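Local coordinates for major capsid protein (PDB 1NO7) that builds the main shell of the herpes simplex virus 1 capsid, seen here as its large protease-resistant upper domain, at residues N35-Y40 and W59-L63; V103-L108 and P118-Q122; M366-R372 and A565-T571; R374-A378 and F514-H519. All blocks are in the same frame, centred on the assembly; numbering follows the deposited sequence.

Contact 1. Residues N35-Y40 and W59-L63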
loop_
_atom_site.group_PDB
_atom_site.type_symbol
_atom_site.label_atom_id
_atom_site.label_comp_id
_atom_site.label_asym_id
_atom_site.label_seq_id
_atom_site.Cartn_x
_atom_site.Cartn_y
_atom_site.Cartn_z
ATOM N N ASN A 35 -17.801 21.275 8.368
ATOM C CA ASN A 35 -17.733 19.926 7.807
ATOM C C ASN A 35 -16.637 19.109 8.487
ATOM O O ASN A 35 -15.453 19.249 8.170
ATOM C CB ASN A 35 -17.476 19.985 6.308
ATOM C CG ASN A 35 -17.630 18.642 5.654
ATOM O OD1 ASN A 35 -17.596 18.530 4.431
ATOM N ND2 ASN A 35 -17.802 17.604 6.469
ATOM N N PRO A 36 -17.034 18.212 9.405
ATOM C CA PRO A 36 -16.176 17.328 10.201
ATOM C C PRO A 36 -15.464 16.203 9.481
ATOM O O PRO A 36 -14.805 15.391 10.138
ATOM C CB PRO A 36 -17.136 16.776 11.248
ATOM C CG PRO A 36 -18.353 16.556 10.433
ATOM C CD PRO A 36 -18.451 17.842 9.596
ATOM N N TYR A 37 -15.574 16.148 8.156
ATOM C CA TYR A 37 -14.935 15.057 7.435
ATOM C C TYR A 37 -13.523 14.765 7.931
ATOM O O TYR A 37 -13.292 13.753 8.596
ATOM C CB TYR A 37 -14.910 15.308 5.927
ATOM C CG TYR A 37 -14.373 14.122 5.126
ATOM C CD1 TYR A 37 -14.191 14.212 3.738
ATOM C CD2 TYR A 37 -13.999 12.925 5.761
ATOM C CE1 TYR A 37 -13.645 13.151 3.006
ATOM C CE2 TYR A 37 -13.449 11.854 5.042
ATOM C CZ TYR A 37 -13.271 11.975 3.667
ATOM O OH TYR A 37 -12.680 10.938 2.965
ATOM N N GLY A 38 -12.571 15.630 7.626
ATOM C CA GLY A 38 -11.218 15.352 8.075
ATOM C C GLY A 38 -11.071 15.244 9.588
ATOM O O GLY A 38 -10.080 14.704 10.085
ATOM N N ALA A 39 -12.061 15.734 10.327
ATOM C CA ALA A 39 -11.993 15.733 11.782
ATOM C C ALA A 39 -12.383 14.445 12.481
ATOM O O ALA A 39 -11.760 14.077 13.480
ATOM C CB ALA A 39 -12.828 16.883 12.334
ATOM N N TYR A 40 -13.405 13.761 11.967
ATOM C CA TYR A 40 -13.887 12.520 12.580
ATOM C C TYR A 40 -13.132 11.241 12.221
ATOM O O TYR A 40 -12.527 11.133 11.154
ATOM C CB TYR A 40 -15.357 12.319 12.246
ATOM C CG TYR A 40 -16.056 11.356 13.174
ATOM C CD1 TYR A 40 -15.995 11.527 14.556
ATOM C CD2 TYR A 40 -16.847 10.327 12.675
ATOM C CE1 TYR A 40 -16.714 10.706 15.420
ATOM C CE2 TYR A 40 -17.574 9.497 13.532
ATOM C CZ TYR A 40 -17.506 9.697 14.904
ATOM O OH TYR A 40 -18.260 8.919 15.759
ATOM N N TRP A 59 -22.291 9.741 4.686
ATOM C CA TRP A 59 -21.593 11.012 4.586
ATOM C C TRP A 59 -21.815 11.629 3.222
ATOM O O TRP A 59 -21.084 12.527 2.819
ATOM C CB TRP A 59 -20.093 10.816 4.805
ATOM C CG TRP A 59 -19.739 10.285 6.165
ATOM C CD1 TRP A 59 -20.070 9.066 6.688
ATOM C CD2 TRP A 59 -18.968 10.952 7.169
ATOM N NE1 TRP A 59 -19.549 8.929 7.957
ATOM C CE2 TRP A 59 -18.869 10.072 8.277
ATOM C CE3 TRP A 59 -18.351 12.211 7.243
ATOM C CZ2 TRP A 59 -18.178 10.409 9.444
ATOM C CZ3 TRP A 59 -17.662 12.549 8.406
ATOM C CH2 TRP A 59 -17.582 11.647 9.493
ATOM N N GLY A 60 -22.818 11.138 2.504
ATOM C CA GLY A 60 -23.085 11.687 1.188
ATOM C C GLY A 60 -23.499 13.139 1.316
ATOM O O GLY A 60 -23.128 13.996 0.507
ATOM N N GLN A 61 -24.275 13.410 2.358
ATOM C CA GLN A 61 -24.758 14.752 2.618
ATOM C C GLN A 61 -23.632 15.556 3.233
ATOM O O GLN A 61 -23.164 16.531 2.640
ATOM C CB GLN A 61 -25.944 14.699 3.577
ATOM C CG GLN A 61 -27.054 13.786 3.102
ATOM C CD GLN A 61 -28.178 13.680 4.104
ATOM O OE1 GLN A 61 -28.837 14.671 4.420
ATOM N NE2 GLN A 61 -28.403 12.474 4.619
ATOM N N ARG A 62 -23.199 15.132 4.419
ATOM C CA ARG A 62 -22.120 15.800 5.133
ATOM C C ARG A 62 -21.037 16.326 4.187
ATOM O O ARG A 62 -20.489 17.412 4.404
ATOM C CB ARG A 62 -21.492 14.839 6.133
ATOM C CG ARG A 62 -22.431 14.364 7.217
ATOM C CD ARG A 62 -21.776 13.227 7.985
ATOM N NE ARG A 62 -22.522 12.813 9.170
ATOM C CZ ARG A 62 -22.613 13.523 10.292
ATOM N NH1 ARG A 62 -22.006 14.703 10.399
ATOM N NH2 ARG A 62 -23.306 13.046 11.319
ATOM N N LEU A 63 -20.748 15.562 3.133
ATOM C CA LEU A 63 -19.720 15.932 2.156
ATOM C C LEU A 63 -20.142 16.974 1.124
ATOM O O LEU A 63 -19.538 18.036 1.035
ATOM C CB LEU A 63 -19.218 14.685 1.417
ATOM C CG LEU A 63 -18.542 13.580 2.240
ATOM C CD1 LEU A 63 -18.389 12.338 1.376
ATOM C CD2 LEU A 63 -17.192 14.051 2.754
#

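Contact 2. Residues V103-L108 and P118-Q122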
loop_
_atom_site.group_PDB
_atom_site.type_symbol
_atom_site.label_atom_id
_atom_site.label_comp_id
_atom_site.label_asym_id
_atom_site.label_seq_id
_atom_site.Cartn_x
_atom_site.Cartn_y
_atom_site.Cartn_z
ATOM N N VAL A 103 -14.779 18.184 16.815
ATOM C CA VAL A 103 -15.921 17.452 17.349
ATOM C C VAL A 103 -15.944 17.518 18.872
ATOM O O VAL A 103 -14.882 17.402 19.552
ATOM C CB VAL A 103 -15.919 15.985 16.882
ATOM C CG1 VAL A 103 -17.048 15.213 17.547
ATOM C CG2 VAL A 103 -16.030 15.910 15.367
ATOM N N ALA A 104 -17.099 17.858 19.362
ATOM C CA ALA A 104 -17.180 17.919 20.815
ATOM C C ALA A 104 -17.044 17.174 22.143
ATOM O O ALA A 104 -16.161 17.472 22.961
ATOM C CB ALA A 104 -17.907 19.192 21.222
ATOM N N ASP A 105 -17.943 16.191 22.202
ATOM C CA ASP A 105 -18.031 15.280 23.299
ATOM C C ASP A 105 -17.656 13.872 22.887
ATOM O O ASP A 105 -17.538 13.150 23.934
ATOM C CB ASP A 105 -19.453 15.372 23.834
ATOM C CG ASP A 105 -19.753 16.785 24.312
ATOM O OD1 ASP A 105 -18.785 17.532 24.584
ATOM O OD2 ASP A 105 -20.941 17.152 24.404
ATOM N N VAL A 106 -17.451 13.412 21.893
ATOM C CA VAL A 106 -17.188 12.107 21.297
ATOM C C VAL A 106 -15.749 11.675 21.553
ATOM O O VAL A 106 -14.759 12.375 21.396
ATOM C CB VAL A 106 -17.481 12.108 19.785
ATOM C CG1 VAL A 106 -17.086 10.777 19.165
ATOM C CG2 VAL A 106 -18.949 12.409 19.529
ATOM N N GLU A 107 -15.614 10.343 21.888
ATOM C CA GLU A 107 -14.318 9.699 22.078
ATOM C C GLU A 107 -13.921 9.273 20.671
ATOM O O GLU A 107 -14.262 8.178 20.226
ATOM C CB GLU A 107 -14.446 8.456 22.957
ATOM C CG GLU A 107 -14.969 8.718 24.350
ATOM C CD GLU A 107 -15.117 7.441 25.152
ATOM O OE1 GLU A 107 -14.105 6.728 25.328
ATOM O OE2 GLU A 107 -16.244 7.149 25.602
ATOM N N LEU A 108 -13.210 10.154 19.977
ATOM C CA LEU A 108 -12.785 9.919 18.601
ATOM C C LEU A 108 -12.598 8.483 18.120
ATOM O O LEU A 108 -13.145 8.110 17.083
ATOM C CB LEU A 108 -11.512 10.708 18.298
ATOM C CG LEU A 108 -11.717 11.938 17.406
ATOM C CD1 LEU A 108 -12.498 11.519 16.167
ATOM C CD2 LEU A 108 -12.469 13.029 18.161
ATOM N N PRO A 118 -22.375 20.580 19.373
ATOM C CA PRO A 118 -21.413 21.598 19.802
ATOM C C PRO A 118 -20.024 21.360 19.239
ATOM O O PRO A 118 -19.190 20.710 19.871
ATOM C CB PRO A 118 -21.441 21.476 21.323
ATOM C CG PRO A 118 -21.679 20.013 21.528
ATOM C CD PRO A 118 -22.777 19.739 20.518
ATOM N N GLY A 119 -19.778 21.889 18.047
ATOM C CA GLY A 119 -18.478 21.715 17.433
ATOM C C GLY A 119 -17.399 22.504 18.148
ATOM O O GLY A 119 -17.305 23.722 17.974
ATOM N N GLU A 120 -16.589 21.824 18.961
ATOM C CA GLU A 120 -15.512 22.501 19.678
ATOM C C GLU A 120 -14.313 22.634 18.745
ATOM O O GLU A 120 -14.400 22.331 17.550
ATOM C CB GLU A 120 -15.101 21.728 20.936
ATOM C CG GLU A 120 -14.124 20.604 20.676
ATOM C CD GLU A 120 -13.425 20.128 21.935
ATOM O OE1 GLU A 120 -14.110 19.606 22.845
ATOM O OE2 GLU A 120 -12.186 20.279 22.013
ATOM N N ILE A 121 -13.187 23.074 19.291
ATOM C CA ILE A 121 -11.993 23.265 18.483
ATOM C C ILE A 121 -10.799 22.531 19.080
ATOM O O ILE A 121 -10.323 22.857 20.167
ATOM C CB ILE A 121 -11.692 24.770 18.342
ATOM C CG1 ILE A 121 -10.308 24.974 17.737
ATOM C CG2 ILE A 121 -11.853 25.460 19.706
ATOM C CD1 ILE A 121 -10.003 26.421 17.483
ATOM N N GLN A 122 -10.326 21.524 18.355
ATOM C CA GLN A 122 -9.209 20.720 18.820
ATOM C C GLN A 122 -7.955 21.013 18.021
ATOM O O GLN A 122 -7.978 21.711 16.997
ATOM C CB GLN A 122 -9.545 19.233 18.696
ATOM C CG GLN A 122 -10.992 18.898 18.957
ATOM C CD GLN A 122 -11.273 17.426 18.763
ATOM O OE1 GLN A 122 -12.424 16.983 18.789
ATOM N NE2 GLN A 122 -10.214 16.645 18.578
#

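Contact 3. Residues M366-R372 and A565-T571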
loop_
_atom_site.group_PDB
_atom_site.type_symbol
_atom_site.label_atom_id
_atom_site.label_comp_id
_atom_site.label_asym_id
_atom_site.label_seq_id
_atom_site.Cartn_x
_atom_site.Cartn_y
_atom_site.Cartn_z
ATOM N N MET A 366 8.393 5.754 -2.500
ATOM C CA MET A 366 8.568 5.205 -3.838
ATOM C C MET A 366 7.266 5.221 -4.658
ATOM O O MET A 366 7.239 5.756 -5.776
ATOM C CB MET A 366 9.110 3.779 -3.720
ATOM C CG MET A 366 10.483 3.685 -3.050
ATOM S SD MET A 366 11.896 3.918 -4.237
ATOM C CE MET A 366 11.159 5.048 -5.475
ATOM N N VAL A 367 6.198 4.643 -4.109
ATOM C CA VAL A 367 4.912 4.614 -4.807
ATOM C C VAL A 367 4.455 6.025 -5.224
ATOM O O VAL A 367 4.278 6.317 -6.423
ATOM C CB VAL A 367 3.801 4.002 -3.923
ATOM C CG1 VAL A 367 2.454 4.128 -4.626
ATOM C CG2 VAL A 367 4.114 2.556 -3.611
ATOM N N PRO A 368 4.259 6.924 -4.229
ATOM C CA PRO A 368 3.821 8.295 -4.506
ATOM C C PRO A 368 4.778 8.904 -5.507
ATOM O O PRO A 368 4.356 9.528 -6.479
ATOM C CB PRO A 368 3.930 8.976 -3.152
ATOM C CG PRO A 368 3.787 7.830 -2.151
ATOM C CD PRO A 368 4.615 6.767 -2.804
ATOM N N ALA A 369 6.070 8.710 -5.262
ATOM C CA ALA A 369 7.092 9.232 -6.156
ATOM C C ALA A 369 6.750 8.961 -7.625
ATOM O O ALA A 369 6.746 9.889 -8.438
ATOM C CB ALA A 369 8.443 8.611 -5.820
ATOM N N PHE A 370 6.447 7.698 -7.950
ATOM C CA PHE A 370 6.117 7.281 -9.321
ATOM C C PHE A 370 4.668 7.478 -9.764
ATOM O O PHE A 370 4.402 7.873 -10.905
ATOM C CB PHE A 370 6.449 5.798 -9.522
ATOM C CG PHE A 370 7.909 5.495 -9.518
ATOM C CD1 PHE A 370 8.489 4.831 -8.451
ATOM C CD2 PHE A 370 8.713 5.894 -10.581
ATOM C CE1 PHE A 370 9.855 4.570 -8.441
ATOM C CE2 PHE A 370 10.083 5.638 -10.581
ATOM C CZ PHE A 370 10.658 4.974 -9.506
ATOM N N SER A 371 3.736 7.188 -8.863
ATOM C CA SER A 371 2.316 7.272 -9.181
ATOM C C SER A 371 1.744 8.666 -9.101
ATOM O O SER A 371 0.659 8.918 -9.646
ATOM C CB SER A 371 1.502 6.387 -8.235
ATOM O OG SER A 371 1.471 6.952 -6.928
ATOM N N ARG A 372 2.444 9.561 -8.391
ATOM C CA ARG A 372 1.986 10.938 -8.220
ATOM C C ARG A 372 0.506 10.927 -7.854
ATOM O O ARG A 372 -0.278 11.723 -8.382
ATOM C CB ARG A 372 2.195 11.751 -9.502
ATOM C CG ARG A 372 3.652 11.984 -9.883
ATOM C CD ARG A 372 4.422 12.620 -8.734
ATOM N NE ARG A 372 5.435 13.573 -9.189
ATOM C CZ ARG A 372 6.485 13.253 -9.937
ATOM N NH1 ARG A 372 6.663 11.998 -10.316
ATOM N NH2 ARG A 372 7.352 14.189 -10.308
ATOM N N ALA A 565 9.336 17.311 -9.875
ATOM C CA ALA A 565 10.725 16.887 -9.856
ATOM C C ALA A 565 10.908 15.471 -10.394
ATOM O O ALA A 565 9.965 14.677 -10.426
ATOM C CB ALA A 565 11.261 16.971 -8.439
ATOM N N GLY A 566 12.129 15.165 -10.820
ATOM C CA GLY A 566 12.409 13.831 -11.306
ATOM C C GLY A 566 12.140 12.931 -10.122
ATOM O O GLY A 566 12.170 13.401 -8.981
ATOM N N GLU A 567 11.867 11.654 -10.365
ATOM C CA GLU A 567 11.593 10.758 -9.256
ATOM C C GLU A 567 12.727 10.757 -8.236
ATOM O O GLU A 567 12.480 10.949 -7.042
ATOM C CB GLU A 567 11.319 9.341 -9.756
ATOM C CG GLU A 567 9.865 9.109 -10.181
ATOM C CD GLU A 567 9.480 9.855 -11.465
ATOM O OE1 GLU A 567 8.298 9.746 -11.889
ATOM O OE2 GLU A 567 10.356 10.542 -12.046
ATOM N N ASN A 568 13.966 10.570 -8.692
ATOM C CA ASN A 568 15.106 10.562 -7.770
ATOM C C ASN A 568 15.040 11.720 -6.773
ATOM O O ASN A 568 15.153 11.515 -5.556
ATOM C CB ASN A 568 16.421 10.628 -8.543
ATOM C CG ASN A 568 16.824 9.288 -9.107
ATOM O OD1 ASN A 568 16.989 9.139 -10.320
ATOM N ND2 ASN A 568 16.983 8.296 -8.228
ATOM N N ALA A 569 14.855 12.932 -7.291
ATOM C CA ALA A 569 14.754 14.116 -6.445
ATOM C C ALA A 569 13.541 13.942 -5.527
ATOM O O ALA A 569 13.668 13.718 -4.306
ATOM C CB ALA A 569 14.581 15.352 -7.316
ATOM N N LEU A 570 12.362 14.021 -6.143
ATOM C CA LEU A 570 11.096 13.888 -5.427
ATOM C C LEU A 570 11.118 12.768 -4.395
ATOM O O LEU A 570 10.334 12.773 -3.441
ATOM C CB LEU A 570 9.960 13.651 -6.422
ATOM C CG LEU A 570 8.638 13.205 -5.808
ATOM C CD1 LEU A 570 8.205 14.182 -4.743
ATOM C CD2 LEU A 570 7.589 13.110 -6.916
ATOM N N THR A 571 12.016 11.808 -4.589
ATOM C CA THR A 571 12.110 10.693 -3.667
ATOM C C THR A 571 12.683 11.197 -2.373
ATOM O O THR A 571 11.995 11.217 -1.349
ATOM C CB THR A 571 13.037 9.601 -4.174
ATOM O OG1 THR A 571 12.440 8.932 -5.298
ATOM C CG2 THR A 571 13.294 8.614 -3.064
#

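Contact 4. Residues R374-A378 and F514-H519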
loop_
_atom_site.group_PDB
_atom_site.type_symbol
_atom_site.label_atom_id
_atom_site.label_comp_id
_atom_site.label_asym_id
_atom_site.label_seq_id
_atom_site.Cartn_x
_atom_site.Cartn_y
_atom_site.Cartn_z
ATOM N N ARG A 374 -2.035 9.154 -8.717
ATOM C CA ARG A 374 -2.966 8.465 -9.606
ATOM C C ARG A 374 -2.817 6.975 -9.335
ATOM O O ARG A 374 -2.037 6.308 -10.018
ATOM C CB ARG A 374 -2.620 8.727 -11.072
ATOM C CG ARG A 374 -2.469 10.186 -11.462
ATOM C CD ARG A 374 -2.024 10.307 -12.924
ATOM N NE ARG A 374 -0.861 9.463 -13.210
ATOM C CZ ARG A 374 0.347 9.636 -12.674
ATOM N NH1 ARG A 374 0.555 10.635 -11.824
ATOM N NH2 ARG A 374 1.342 8.799 -12.966
ATOM N N CYS A 375 -3.542 6.459 -8.342
ATOM C CA CYS A 375 -3.485 5.037 -7.983
ATOM C C CYS A 375 -4.213 4.877 -6.666
ATOM O O CYS A 375 -4.410 5.864 -5.957
ATOM C CB CYS A 375 -2.047 4.565 -7.804
ATOM S SG CYS A 375 -1.397 5.005 -6.208
ATOM N N CYS A 376 -4.576 3.647 -6.303
ATOM C CA CYS A 376 -5.347 3.441 -5.071
ATOM C C CYS A 376 -5.370 2.025 -4.478
ATOM O O CYS A 376 -5.436 1.027 -5.219
ATOM C CB CYS A 376 -6.787 3.885 -5.319
ATOM S SG CYS A 376 -7.984 2.876 -4.448
ATOM N N THR A 377 -5.354 1.946 -3.143
ATOM C CA THR A 377 -5.372 0.653 -2.460
ATOM C C THR A 377 -6.762 0.059 -2.525
ATOM O O THR A 377 -7.763 0.792 -2.480
ATOM C CB THR A 377 -4.977 0.774 -0.976
ATOM O OG1 THR A 377 -6.066 1.300 -0.195
ATOM C CG2 THR A 377 -3.773 1.681 -0.847
ATOM N N ALA A 378 -6.815 -1.270 -2.627
ATOM C CA ALA A 378 -8.087 -1.991 -2.703
ATOM C C ALA A 378 -8.007 -3.365 -2.048
ATOM O O ALA A 378 -6.927 -3.977 -1.967
ATOM C CB ALA A 378 -8.532 -2.144 -4.171
ATOM N N PHE A 514 -3.215 7.306 -1.328
ATOM C CA PHE A 514 -3.658 6.319 -2.300
ATOM C C PHE A 514 -5.184 6.336 -2.391
ATOM O O PHE A 514 -5.868 5.650 -1.617
ATOM C CB PHE A 514 -3.223 4.932 -1.858
ATOM C CG PHE A 514 -1.930 4.903 -1.087
ATOM C CD1 PHE A 514 -1.912 4.434 0.230
ATOM C CD2 PHE A 514 -0.721 5.231 -1.706
ATOM C CE1 PHE A 514 -0.697 4.275 0.920
ATOM C CE2 PHE A 514 0.505 5.076 -1.022
ATOM C CZ PHE A 514 0.515 4.595 0.291
ATOM N N ALA A 515 -5.737 7.113 -3.315
ATOM C CA ALA A 515 -7.190 7.151 -3.430
ATOM C C ALA A 515 -7.671 7.749 -4.743
ATOM O O ALA A 515 -8.733 8.400 -4.779
ATOM C CB ALA A 515 -7.791 7.927 -2.255
ATOM N N GLY A 516 -6.896 7.518 -5.808
ATOM C CA GLY A 516 -7.244 8.020 -7.129
ATOM C C GLY A 516 -8.744 8.144 -7.334
ATOM O O GLY A 516 -9.501 7.201 -7.082
ATOM N N ALA A 517 -9.185 9.318 -7.770
ATOM C CA ALA A 517 -10.604 9.546 -7.998
ATOM C C ALA A 517 -11.132 8.418 -8.869
ATOM O O ALA A 517 -12.011 7.656 -8.452
ATOM C CB ALA A 517 -10.819 10.888 -8.691
ATOM N N ASP A 518 -10.559 8.310 -10.069
ATOM C CA ASP A 518 -10.930 7.299 -11.060
ATOM C C ASP A 518 -11.252 5.902 -10.504
ATOM O O ASP A 518 -12.242 5.284 -10.906
ATOM C CB ASP A 518 -9.830 7.211 -12.107
ATOM C CG ASP A 518 -9.518 8.557 -12.709
ATOM O OD1 ASP A 518 -10.447 9.166 -13.288
ATOM O OD2 ASP A 518 -8.363 9.016 -12.583
ATOM N N HIS A 519 -10.434 5.396 -9.589
ATOM C CA HIS A 519 -10.722 4.092 -9.031
ATOM C C HIS A 519 -12.000 4.117 -8.200
ATOM O O HIS A 519 -12.894 3.272 -8.383
ATOM C CB HIS A 519 -9.558 3.630 -8.185
ATOM C CG HIS A 519 -8.297 3.514 -8.962
ATOM N ND1 HIS A 519 -7.113 3.083 -8.411
ATOM C CD2 HIS A 519 -8.036 3.782 -10.264
ATOM C CE1 HIS A 519 -6.173 3.093 -9.342
ATOM N NE2 HIS A 519 -6.706 3.513 -10.475
#

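Contact 1. Residues N35-Y40 and W59-L63
Trp59 gives up the most surface in this contact. It sits at the N-cap of the helix that starts at Gly60. Its CA-to-CB bond points toward loop 35-40, and the indole lies against Tyr37 and Tyr40. Trp59 CZ3 lies 3.8 Å from Tyr37 CA. On the same six-membered ring, Trp59 CZ2 comes within 3.5 Å of Tyr40 CD2. The Trp59 and Tyr40 rings meet rim to rim, with centroids 6.0 Å apart and planes at 29°, so neither covers the face of the other. The edge-to-face partner of Trp59 is Phe55, outside the contact.

Leu63, one helical turn on, places its isobutyl group beside the Tyr37 ring. The phenol of Tyr37 reaches past it, and its OH hydrogen-bonds to Pro538 O and Val540 O. Arg62 adds a smaller contact, with NH1 4.1 Å from Pro36 CG, while its NH2 hydrogen-bonds to Pro114 O.

Much of the covered surface is aromatic and aliphatic. The polar end of Tyr37 ties the loop, and that of Arg62 the helix, to other parts of the chain.

Contact 2. Residues V103-L108 and P118-Q122
Two irregular pieces of chain run past each other here, with CA atoms 5.0 Å apart at both Val103-Gly119 and Ala104-Glu120. The polar link is slight. Val103 N donates a weak hydrogen bond to Gln122 OE1, at 3.3 Å and 133°. No other hydrogen bond crosses between the segments. Ala104 O and Glu120 OE1 are both acceptors, so their 3.0 Å approach is no bond.

Van der Waals contact does the rest. Ala104 points toward the other segment and has the most surface covered. Its CB lies 3.9 Å from Pro118 CG and 3.8 Å from Glu120 CB. The aliphatic part of Glu120 also passes the backbone, with CG 3.5 Å from Val103 O. Leu108 CD2 comes 4.0 Å from Gln122 OE1, beside the Gln122 amide.

Both segments belong to the long connection between strands 98-100 and 122-124. Gln122 shares backbone hydrogen bonding with Phe100, so the contact draws together the two arms of an irregular loop that links two short paired strands.

Contact 3. Residues M366-R372 and A565-T571
Helix 366-371 is the C-terminal end of a longer helix. Segment 565-571 leads into the first turn of helix 567-577, with Gly566 at the N-cap. The local axes approach to 9.2 Å at an angle of 138°, so the helices run obliquely antiparallel. The backbones are nearest at Ala369 and Glu567, whose CA atoms are 5.7 Å apart. Pro368 lacks an amide hydrogen, and the first helix is kinked there. Arg372 leaves the helix with positive phi.

Ala369, Met366 and Phe370 pack against Thr571 and Glu567. Ala369 CB is 4.0 Å from Thr571 OG1, and Met366 CE is 4.1 Å from the same oxygen. Thr571 OG1 also donates to Glu567 O at 2.7 Å within its own helix. Phe370 CD2 touches Glu567 CG at 3.4 Å.

Arg372 and Glu567 each have 76 Å² covered. Arg372 NH1 forms a salt bridge to Glu567 OE1 at 3.2 Å, with weak hydrogen-bond geometry. Arg372 NH2 gives a weak hydrogen bond to Ala565 O at 2.7 Å. Leu570 CD2 lies over one face of the guanidinium, 3.2 Å from Arg372 NE.

The stronger polar partner of Glu567 is Arg165, which salt-bridges to its OE2. The buried carboxylate is thus shared between two arginines, so one charge group connects both helices to helix 158-169.

Contact 4. Residues R374-A378 and F514-H519
Phe514 packs its CB on Thr377 CG2, 3.4 Å away, and its ring leads off from the strand. It has more surface covered than any other residue here. Thr377 belongs to strand 376-380, the central strand of a three-stranded antiparallel sheet. Strands 486-489 and 505-507 flank it. Segment 514-519 passes the start of this central strand and then turns into helix 517-521. Thr377 OG1 faces other partners, with weak hydrogen bonds to Leu508 O and Val510 N.

Cys376 points its CB toward the second segment, 3.8 Å from Ala515 CA. Its sulfur approaches the edge of the His519 ring, with SG 5.1 Å from the ring centroid. The imidazole of His519 also packs by the Cys375 backbone and reaches Leu489 on the neighbouring strand. His519 is in the first turn of the helix, so the helix start is packed against the sheet.

Gly516 is the N-cap of that helix and comes close to the strand. A CB on this residue would sit only 3.2 Å from Cys375 N. The two backbones are joined by a hydrogen bond from Gly516 N to Cys375 O, 3.0 Å long with an angle of 166° at the hydrogen.

Contacts 1 and 2 lie side by side, centres 14 Å apart, and come first along the chain. They touch where Tyr40 packs on Val106 and Leu108. Contacts 3 and 4 lie nearer the centre of the chain, with centres 16 Å apart. Helix 353-371 leads directly into strand 376-380, and Val367 packs on Phe514 and Cys375. Contact 4 brings together residues that fall between the two segments of contact 3. Contacts 2 and 3 are farthest apart, about 37 Å between centres. The early pair joins residues near in sequence, whereas the later pair ties distant parts of the chain into the buried interior of the upper domain.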